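Local coordinates for viral interleukin-10 homolog (Human herpesvirus 5, PDB 1LQS), which mimics human interleukin-10, binding the human interleukin-10 receptor and exploiting its immunosuppressive signalling for the virus, at residues C[30-35]-C[94-99]. Residues are numbered along the deposited sequence; the frame is centred on the assembly and turned at random.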
ATOM      1  N   ASP C  30       7.949 -27.608  -9.710  1.00 35.41           N
ATOM      2  CA  ASP C  30       8.207 -28.871  -9.031  1.00 35.81           C
ATOM      3  C   ASP C  30       7.101 -29.114  -7.998  1.00 34.85           C
ATOM      4  O   ASP C  30       6.500 -30.183  -7.979  1.00 36.79           O
ATOM      5  CB  ASP C  30       9.537 -28.861  -8.275  1.00 38.88           C
ATOM      6  CG  ASP C  30      10.732 -28.648  -9.170  1.00 42.94           C
ATOM      7  OD1 ASP C  30      10.667 -28.941 -10.389  1.00 44.41           O
ATOM      8  OD2 ASP C  30      11.760 -28.193  -8.624  1.00 46.44           O
ATOM      9  N   LEU C  31       6.842 -28.133  -7.135  1.00 31.82           N
ATOM     10  CA  LEU C  31       5.812 -28.288  -6.112  1.00 32.41           C
ATOM     11  C   LEU C  31       4.512 -28.723  -6.754  1.00 32.03           C
ATOM     12  O   LEU C  31       3.868 -29.685  -6.311  1.00 30.46           O
ATOM     13  CB  LEU C  31       5.603 -26.980  -5.335  1.00 32.64           C
ATOM     14  CG  LEU C  31       6.785 -26.608  -4.427  1.00 34.41           C
ATOM     15  CD1 LEU C  31       6.703 -25.130  -3.963  1.00 34.55           C
ATOM     16  CD2 LEU C  31       6.801 -27.560  -3.258  1.00 29.35           C
ATOM     17  N   ARG C  32       4.128 -28.018  -7.809  1.00 31.70           N
ATOM     18  CA  ARG C  32       2.911 -28.361  -8.508  1.00 31.56           C
ATOM     19  C   ARG C  32       2.966 -29.735  -9.194  1.00 32.19           C
ATOM     20  O   ARG C  32       1.929 -30.373  -9.328  1.00 33.08           O
ATOM     21  CB  ARG C  32       2.556 -27.255  -9.501  1.00 32.02           C
ATOM     22  CG  ARG C  32       1.797 -26.109  -8.865  1.00 29.61           C
ATOM     23  CD  ARG C  32       2.092 -24.757  -9.504  1.00 28.94           C
ATOM     24  NE  ARG C  32       1.033 -23.795  -9.196  1.00 30.14           N
ATOM     25  CZ  ARG C  32       1.046 -22.513  -9.546  1.00 31.55           C
ATOM     26  NH1 ARG C  32       2.079 -22.021 -10.213  1.00 33.62           N
ATOM     27  NH2 ARG C  32       0.009 -21.730  -9.272  1.00 31.04           N
ATOM     28  N   VAL C  33       4.141 -30.211  -9.618  1.00 30.82           N
ATOM     29  CA  VAL C  33       4.162 -31.529 -10.245  1.00 33.82           C
ATOM     30  C   VAL C  33       4.108 -32.618  -9.185  1.00 34.84           C
ATOM     31  O   VAL C  33       3.400 -33.606  -9.374  1.00 36.64           O
ATOM     32  CB  VAL C  33       5.403 -31.802 -11.188  1.00 34.90           C
ATOM     33  CG1 VAL C  33       5.429 -30.805 -12.348  1.00 31.18           C
ATOM     34  CG2 VAL C  33       6.691 -31.780 -10.395  1.00 37.47           C
ATOM     35  N   THR C  34       4.840 -32.454  -8.079  1.00 33.70           N
ATOM     36  CA  THR C  34       4.808 -33.451  -7.009  1.00 33.42           C
ATOM     37  C   THR C  34       3.392 -33.461  -6.440  1.00 34.43           C
ATOM     38  O   THR C  34       2.835 -34.509  -6.131  1.00 35.81           O
ATOM     39  CB  THR C  34       5.779 -33.123  -5.830  1.00 34.54           C
ATOM     40  OG1 THR C  34       7.142 -33.180  -6.266  1.00 34.43           O
ATOM     41  CG2 THR C  34       5.582 -34.123  -4.687  1.00 30.88           C
ATOM     42  N   PHE C  35       2.801 -32.283  -6.316  1.00 34.21           N
ATOM     43  CA  PHE C  35       1.466 -32.188  -5.767  1.00 33.99           C
ATOM     44  C   PHE C  35       0.424 -32.901  -6.597  1.00 35.30           C
ATOM     45  O   PHE C  35      -0.509 -33.483  -6.059  1.00 36.56           O
ATOM     46  CB  PHE C  35       1.032 -30.730  -5.625  1.00 32.70           C
ATOM     47  CG  PHE C  35      -0.315 -30.575  -4.981  1.00 29.86           C
ATOM     48  CD1 PHE C  35      -0.477 -30.840  -3.617  1.00 29.25           C
ATOM     49  CD2 PHE C  35      -1.426 -30.225  -5.741  1.00 28.77           C
ATOM     50  CE1 PHE C  35      -1.715 -30.766  -3.019  1.00 28.24           C
ATOM     51  CE2 PHE C  35      -2.684 -30.146  -5.158  1.00 30.35           C
ATOM     52  CZ  PHE C  35      -2.832 -30.418  -3.785  1.00 31.02           C
ATOM     53  N   SER C  94       9.634 -33.841  -0.129  1.00 46.14           N
ATOM     54  CA  SER C  94      10.089 -33.201  -1.355  1.00 45.34           C
ATOM     55  C   SER C  94       9.516 -31.788  -1.462  1.00 44.62           C
ATOM     56  O   SER C  94      10.229 -30.834  -1.773  1.00 44.51           O
ATOM     57  CB  SER C  94       9.642 -34.041  -2.555  1.00 45.25           C
ATOM     58  OG  SER C  94       9.815 -33.342  -3.773  1.00 45.16           O
ATOM     59  N   MET C  95       8.222 -31.668  -1.197  1.00 42.61           N
ATOM     60  CA  MET C  95       7.556 -30.390  -1.272  1.00 42.54           C
ATOM     61  C   MET C  95       8.055 -29.441  -0.190  1.00 43.87           C
ATOM     62  O   MET C  95       8.385 -28.288  -0.491  1.00 43.86           O
ATOM     63  CB  MET C  95       6.025 -30.567  -1.181  1.00 42.34           C
ATOM     64  CG  MET C  95       5.391 -31.205  -2.440  1.00 41.82           C
ATOM     65  SD  MET C  95       3.560 -31.284  -2.533  1.00 42.23           S
ATOM     66  CE  MET C  95       3.212 -32.512  -1.256  1.00 41.90           C
ATOM     67  N   ARG C  96       8.129 -29.914   1.058  1.00 43.75           N
ATOM     68  CA  ARG C  96       8.587 -29.060   2.155  1.00 42.33           C
ATOM     69  C   ARG C  96       9.959 -28.516   1.796  1.00 40.92           C
ATOM     70  O   ARG C  96      10.240 -27.328   1.963  1.00 40.51           O
ATOM     71  CB  ARG C  96       8.684 -29.840   3.471  1.00 43.53           C
ATOM     72  CG  ARG C  96       9.018 -28.953   4.685  1.00 44.82           C
ATOM     73  CD  ARG C  96       9.518 -29.767   5.869  1.00 48.54           C
ATOM     74  NE  ARG C  96       9.792 -28.971   7.076  1.00 52.79           N
ATOM     75  CZ  ARG C  96      10.721 -28.018   7.184  1.00 54.48           C
ATOM     76  NH1 ARG C  96      11.499 -27.702   6.156  1.00 55.05           N
ATOM     77  NH2 ARG C  96      10.886 -27.384   8.340  1.00 54.49           N
ATOM     78  N   SER C  97      10.792 -29.417   1.289  1.00 39.12           N
ATOM     79  CA  SER C  97      12.161 -29.128   0.871  1.00 38.33           C
ATOM     80  C   SER C  97      12.213 -27.999  -0.160  1.00 38.95           C
ATOM     81  O   SER C  97      12.965 -27.033  -0.010  1.00 38.34           O
ATOM     82  CB  SER C  97      12.763 -30.401   0.279  1.00 39.43           C
ATOM     83  OG  SER C  97      14.157 -30.302   0.087  1.00 42.85           O
ATOM     84  N   THR C  98      11.411 -28.136  -1.215  1.00 38.73           N
ATOM     85  CA  THR C  98      11.355 -27.136  -2.271  1.00 38.62           C
ATOM     86  C   THR C  98      10.744 -25.834  -1.741  1.00 38.67           C
ATOM     87  O   THR C  98      11.170 -24.737  -2.106  1.00 38.83           O
ATOM     88  CB  THR C  98      10.517 -27.642  -3.477  1.00 38.32           C
ATOM     89  OG1 THR C  98      11.225 -28.689  -4.146  1.00 39.35           O
ATOM     90  CG2 THR C  98      10.238 -26.512  -4.462  1.00 38.03           C
ATOM     91  N   LEU C  99       9.747 -25.955  -0.879  1.00 38.39           N
ATOM     92  CA  LEU C  99       9.113 -24.770  -0.345  1.00 38.84           C
ATOM     93  C   LEU C  99      10.144 -24.073   0.509  1.00 39.86           C
ATOM     94  O   LEU C  99      10.221 -22.844   0.535  1.00 39.57           O
ATOM     95  CB  LEU C  99       7.888 -25.153   0.479  1.00 39.31           C
ATOM     96  CG  LEU C  99       6.930 -24.029   0.882  1.00 39.30           C
ATOM     97  CD1 LEU C  99       6.663 -23.091  -0.295  1.00 39.63           C
ATOM     98  CD2 LEU C  99       5.646 -24.663   1.387  1.00 37.65           C
TER
HETATM   99  O   HOH W   1       8.330 -30.730  -4.946  1.00 30.67           O
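Leu-31 and Met-95 meet where two helical segments, 30-35 and 94-99, run almost antiparallel, their axes inclined at 169° and 9.5 Å apart at closest approach. The branched end of Leu-31 reaches across to the other helix, with CG set beside its own backbone N and anti to the carbonyl carbon (chi1 -70°). Its two methyls divide the work: CD2 lies against the backbone of Met-95 and 3.7 Å from Met-95 CB, while CD1 turns to Leu-99, 4.2 Å from Leu-99 CD1. A forked, wholly apolar side chain suits this place because it covers several residues of the facing helix at once. Thr-98 runs past Leu-31 in the opposite sense, and its CG2 packs 3.5 Å from Leu-31 CG; this compact residue offers a methyl to the apolar core.

One turn further along, Thr-34 points its CG2 at Met-95, 3.7 Å from Met-95 CG. The thioether chain is bent at its last torsion (chi3 -70°), and the polarisable SD settles beside Phe-35, 4.0 Å from Phe-35 CB and at the edge of the ring, near its plane. On the more polar flank, a water bridges the helices, 3.0 Å from Thr-34 OG1 and 3.2 Å from Ser-94 OG. Thr-34 thus serves both environments, methyl inward and hydroxyl to the water.

The pairing joins helices 25-42 and 89-106 in the four-helix-cytokine architecture of the interleukin-10 family. Helix 62-84 packs alongside through Phe-78 on Met-95 and Leu-74 on Leu-99, whereas Phe-146 and Leu-142 of the second subunit cover Leu-31 and Met-95, so helix 142-155 of the second subunit completes the covering of this core.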